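Local atomic coordinates of uncharacterized protein (Mycobacterium smegmatis, PDB entry 4TMD), a protein that is of unknown function but is made with a signal sequence, and is probably exported as a lipoprotein of the Mog1p/PsbP-like clan. Residues A[7-11]-A[68-72]; A[155-160]-A[189-194]. All coordinates share one frame; numbering follows the deposited sequence. Where two conformers were deposited one is given.

Contact 1. Residues A[7-11]-A[68-72]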
loop_
_atom_site.group_PDB
_atom_site.type_symbol
_atom_site.label_atom_id
_atom_site.label_comp_id
_atom_site.label_asym_id
_atom_site.label_seq_id
_atom_site.Cartn_x
_atom_site.Cartn_y
_atom_site.Cartn_z
ATOM N N ILE A 7 9.721 12.247 6.376
ATOM C CA ILE A 7 9.356 10.837 6.218
ATOM C C ILE A 7 10.008 9.969 7.291
ATOM O O ILE A 7 9.522 8.880 7.594
ATOM C CB ILE A 7 9.744 10.287 4.830
ATOM C CG1 ILE A 7 11.264 10.306 4.611
ATOM C CG2 ILE A 7 9.034 11.063 3.731
ATOM C CD1 ILE A 7 11.680 9.597 3.303
ATOM N N ALA A 8 11.101 10.448 7.874
ATOM C CA ALA A 8 11.795 9.695 8.925
ATOM C C ALA A 8 10.901 9.520 10.148
ATOM O O ALA A 8 11.118 8.641 10.970
ATOM C CB ALA A 8 13.102 10.393 9.320
ATOM N N LYS A 9 9.890 10.360 10.284
ATOM C CA LYS A 9 9.053 10.258 11.467
ATOM C C LYS A 9 8.122 9.041 11.432
ATOM O O LYS A 9 7.384 8.837 12.394
ATOM C CB LYS A 9 8.249 11.548 11.663
ATOM C CG LYS A 9 9.130 12.780 11.965
ATOM C CD LYS A 9 8.286 13.990 12.324
ATOM C CE LYS A 9 8.986 15.283 11.984
ATOM N NZ LYS A 9 10.316 15.346 12.640
ATOM N N VAL A 10 8.150 8.221 10.365
ATOM C CA VAL A 10 7.402 6.947 10.400
ATOM C C VAL A 10 7.924 6.029 11.487
ATOM O O VAL A 10 7.237 5.092 11.894
ATOM C CB VAL A 10 7.467 6.102 9.094
ATOM C CG1 VAL A 10 6.578 6.659 8.047
ATOM C CG2 VAL A 10 8.904 5.893 8.624
ATOM N N ALA A 11 9.156 6.287 11.927
ATOM C CA ALA A 11 9.769 5.530 13.025
ATOM C C ALA A 11 8.882 5.608 14.254
ATOM O O ALA A 11 8.828 4.676 15.039
ATOM C CB ALA A 11 11.173 6.060 13.335
ATOM N N ASN A 68 13.047 9.977 -1.675
ATOM C CA ASN A 68 13.488 9.124 -0.589
ATOM C C ASN A 68 12.289 8.409 0.029
ATOM O O ASN A 68 11.150 8.860 -0.113
ATOM C CB ASN A 68 14.227 9.950 0.464
ATOM C CG ASN A 68 15.494 10.594 -0.082
ATOM O OD1 ASN A 68 16.290 9.940 -0.750
ATOM N ND2 ASN A 68 15.675 11.880 0.189
ATOM N N MET A 69 12.562 7.293 0.703
ATOM C CA MET A 69 11.543 6.497 1.381
ATOM C C MET A 69 12.067 6.044 2.727
ATOM O O MET A 69 13.266 5.864 2.904
ATOM C CB MET A 69 11.156 5.277 0.540
ATOM C CG MET A 69 12.368 4.463 0.170
ATOM S SD MET A 69 12.059 2.733 -0.196
ATOM C CE MET A 69 11.275 2.809 -1.774
ATOM N N ALA A 70 11.158 5.882 3.674
ATOM C CA ALA A 70 11.442 5.275 4.966
ATOM C C ALA A 70 10.258 4.390 5.298
ATOM O O ALA A 70 9.145 4.664 4.853
ATOM C CB ALA A 70 11.648 6.341 6.055
ATOM N N ALA A 71 10.464 3.356 6.100
ATOM C CA ALA A 71 9.358 2.472 6.413
ATOM C C ALA A 71 9.406 1.925 7.834
ATOM O O ALA A 71 10.461 1.875 8.475
ATOM C CB ALA A 71 9.306 1.333 5.413
ATOM N N THR A 72 8.228 1.578 8.336
ATOM C CA THR A 72 8.099 0.832 9.570
ATOM C C THR A 72 7.227 -0.376 9.247
ATOM O O THR A 72 6.171 -0.225 8.630
ATOM C CB THR A 72 7.475 1.655 10.696
ATOM O OG1 THR A 72 8.381 2.701 11.076
ATOM C CG2 THR A 72 7.213 0.764 11.918
#
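Asn68 meets Ile7 through its backbone: the Ile7 CD1 methyl lies 3.5 Å from Asn68 O and also brushes the CB of that residue. One step on, the same methyl rests against the backbone nitrogen of Met69, whose own side chain leaves from the far side of the strand. Ile7 reaches the peptide because CG1 sits between the backbone N and the carbonyl carbon (chi1 63°) and the chain then runs on extended. Ala70 is the central bump: its CB faces the 3-10 segment, meeting Ile7 O at 3.7 Å and Val10 CG2 at 3.8 Å. The arrangement is that of a 3-10 turn laid over one face of an antiparallel sheet, on strand 67-76 next to edge strand 22-30; Ile7 and Val10, three residues apart, both face the strand and also touch Ala85 of the neighbouring strand 79-88. Val10 CG2 also rests against the backbone N of Ala71, whose methyl turns to the other face. At Thr72 packing gives way to a polar bond, in which OG1 donates to Val10 O over 2.8 Å. The hydroxyl approaches from above the carbonyl plane, 62° out of it, with a C=O...OG1 angle of 109°.

Contact 2. Residues A[155-160]-A[189-194]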
loop_
_atom_site.group_PDB
_atom_site.type_symbol
_atom_site.label_atom_id
_atom_site.label_comp_id
_atom_site.label_asym_id
_atom_site.label_seq_id
_atom_site.Cartn_x
_atom_site.Cartn_y
_atom_site.Cartn_z
ATOM N N PHE A 155 -0.357 13.866 -0.355
ATOM C CA PHE A 155 -0.440 15.292 -0.064
ATOM C C PHE A 155 0.859 15.939 -0.490
ATOM O O PHE A 155 1.937 15.460 -0.160
ATOM C CB PHE A 155 -0.740 15.563 1.425
ATOM C CG PHE A 155 0.219 14.911 2.372
ATOM C CD1 PHE A 155 0.106 13.564 2.681
ATOM C CD2 PHE A 155 1.230 15.648 2.971
ATOM C CE1 PHE A 155 0.987 12.954 3.560
ATOM C CE2 PHE A 155 2.116 15.043 3.851
ATOM C CZ PHE A 155 1.991 13.697 4.152
ATOM N N ASP A 156 0.748 17.023 -1.250
ATOM C CA ASP A 156 1.924 17.706 -1.777
ATOM C C ASP A 156 2.845 16.699 -2.451
ATOM O O ASP A 156 2.394 15.881 -3.259
ATOM C CB ASP A 156 2.661 18.445 -0.670
ATOM C CG ASP A 156 1.841 19.562 -0.082
ATOM O OD1 ASP A 156 1.004 20.141 -0.818
ATOM O OD2 ASP A 156 2.028 19.857 1.116
ATOM N N ASN A 157 4.126 16.740 -2.102
ATOM C CA ASN A 157 5.082 15.813 -2.694
ATOM C C ASN A 157 5.335 14.615 -1.782
ATOM O O ASN A 157 6.392 13.990 -1.837
ATOM C CB ASN A 157 6.386 16.539 -3.021
ATOM C CG ASN A 157 6.181 17.671 -4.026
ATOM O OD1 ASN A 157 5.114 17.786 -4.628
ATOM N ND2 ASN A 157 7.192 18.507 -4.203
ATOM N N TYR A 158 4.351 14.306 -0.943
ATOM C CA TYR A 158 4.472 13.174 -0.037
ATOM C C TYR A 158 3.467 12.117 -0.396
ATOM O O TYR A 158 2.345 12.398 -0.831
ATOM C CB TYR A 158 4.269 13.589 1.425
ATOM C CG TYR A 158 5.385 14.419 1.998
ATOM C CD1 TYR A 158 6.457 13.821 2.644
ATOM C CD2 TYR A 158 5.363 15.814 1.902
ATOM C CE1 TYR A 158 7.482 14.580 3.174
ATOM C CE2 TYR A 158 6.396 16.588 2.423
ATOM C CZ TYR A 158 7.449 15.963 3.058
ATOM O OH TYR A 158 8.473 16.711 3.586
ATOM N N MET A 159 3.850 10.879 -0.164
ATOM C CA MET A 159 2.897 9.798 -0.311
ATOM C C MET A 159 3.145 8.823 0.809
ATOM O O MET A 159 4.301 8.533 1.094
ATOM C CB MET A 159 3.056 9.123 -1.667
ATOM C CG MET A 159 2.146 7.945 -1.873
ATOM S SD MET A 159 2.058 7.537 -3.632
ATOM C CE MET A 159 0.788 8.670 -4.181
ATOM N N VAL A 160 2.076 8.352 1.454
ATOM C CA VAL A 160 2.212 7.368 2.516
ATOM C C VAL A 160 1.422 6.148 2.110
ATOM O O VAL A 160 0.278 6.264 1.677
ATOM C CB VAL A 160 1.714 7.901 3.879
ATOM C CG1 VAL A 160 1.700 6.778 4.916
ATOM C CG2 VAL A 160 2.584 9.074 4.348
ATOM N N ALA A 189 0.266 7.668 10.493
ATOM C CA ALA A 189 1.528 7.884 9.794
ATOM C C ALA A 189 1.567 9.257 9.139
ATOM O O ALA A 189 2.604 9.921 9.127
ATOM C CB ALA A 189 1.753 6.809 8.743
ATOM N N VAL A 190 0.439 9.664 8.565
ATOM C CA VAL A 190 0.375 10.954 7.908
ATOM C C VAL A 190 0.562 12.039 8.961
ATOM O O VAL A 190 1.312 12.984 8.748
ATOM C CB VAL A 190 -0.941 11.143 7.135
ATOM C CG1 VAL A 190 -1.153 12.602 6.766
ATOM C CG2 VAL A 190 -0.936 10.289 5.869
ATOM N N ALA A 191 -0.066 11.873 10.118
ATOM C CA ALA A 191 0.048 12.872 11.178
ATOM C C ALA A 191 1.469 12.909 11.733
ATOM O O ALA A 191 1.996 13.979 12.070
ATOM C CB ALA A 191 -0.970 12.601 12.295
ATOM N N ALA A 192 2.110 11.746 11.811
ATOM C CA ALA A 192 3.489 11.688 12.306
ATOM C C ALA A 192 4.461 12.351 11.317
ATOM O O ALA A 192 5.318 13.144 11.711
ATOM C CB ALA A 192 3.903 10.239 12.570
ATOM N N VAL A 193 4.331 12.007 10.037
ATOM C CA VAL A 193 5.194 12.558 8.989
ATOM C C VAL A 193 5.020 14.076 8.860
ATOM O O VAL A 193 5.992 14.807 8.714
ATOM C CB VAL A 193 4.917 11.884 7.624
ATOM C CG1 VAL A 193 5.582 12.653 6.472
ATOM C CG2 VAL A 193 5.414 10.436 7.642
ATOM N N ARG A 194 3.788 14.558 8.947
ATOM C CA ARG A 194 3.540 15.987 8.744
ATOM C C ARG A 194 4.104 16.868 9.840
ATOM O O ARG A 194 4.502 17.992 9.568
ATOM C CB ARG A 194 2.050 16.264 8.622
ATOM C CG ARG A 194 1.460 15.909 7.290
ATOM C CD ARG A 194 -0.025 16.008 7.394
ATOM N NE ARG A 194 -0.660 16.172 6.106
ATOM C CZ ARG A 194 -1.972 16.160 5.939
ATOM N NH1 ARG A 194 -2.762 15.978 6.985
ATOM N NH2 ARG A 194 -2.490 16.305 4.726
#
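Phe155 projects from a beta hairpin toward the last turns of the C-terminal helix, and its ring is the largest bump on that side of the contact. The motif is a helix packed on an antiparallel sheet: a type II' turn from Phe155 to Tyr158 joins strands 145-155 and 158-166, and strand 158-160 runs roughly antiparallel to helix 189-194, at 146°, with their axes 9.5 Å apart. The hollow that takes the ring is formed by Val190, Val193 and Arg194. Val190 CG1 meets Phe155 CE1 at 3.9 Å, and Val193 CG1 stands at the ring edge near its plane. A chi1 of 55° swings the ring toward the helix, where its two faces fix its place: Arg194 NE lies over one, 3.7 Å above the ring plane and toward its rim, while Arg194 CG touches CE2, and CB of Tyr158 from the hairpin itself covers the opposite face.

Further along, Val160 fits beside the small Ala189, with Val190 as its other neighbour. Its two methyls divide the work, CG1 meeting Ala189 CB at 3.8 Å and CG2 meeting Val190 CG2 at 4.0 Å. Val190 bridges Phe155 and Val160, CG1 touching the ring and CG2 touching both Phe155 CE1 and Val160 CG2. Tyr158 adds a lighter touch, CD1 to Val193 CG1.

Arg194 is extended from CG to NE, which carries its aliphatic part across the ring before the charged end. That end is also bound outside the contact, where NH2 donates to the backbone oxygen of Asp124, while Tyr2 stacks edge-to-face on Phe155. The guanidinium forms a cation-pi contact without lying flat on the ring: the two planes are 70° apart, and Arg194 CZ stands 4.5 Å from the centroid of the Phe155 ring.

How the contacts relate
Contact 1 closes before contact 2 opens along the chain, yet their centres lie only about 10 Å apart, and both reach the same antiparallel sheet. Strand 79-88 lies between strand 67-76 of contact 1 and strand 158-166 of contact 2, so the 3-10 turn and the C-terminal helix cover neighbouring parts of one sheet. The turn touches both parts of contact 2: Val10 CG1 meets Val193 CG2 of the helix at 4.0 Å, and Ile7 CG2 meets Tyr158 CE1 of the strand at 3.9 Å. An N-terminal segment and the final helix, distant in sequence, thereby pack side by side, in direct contact on one face of the sheet.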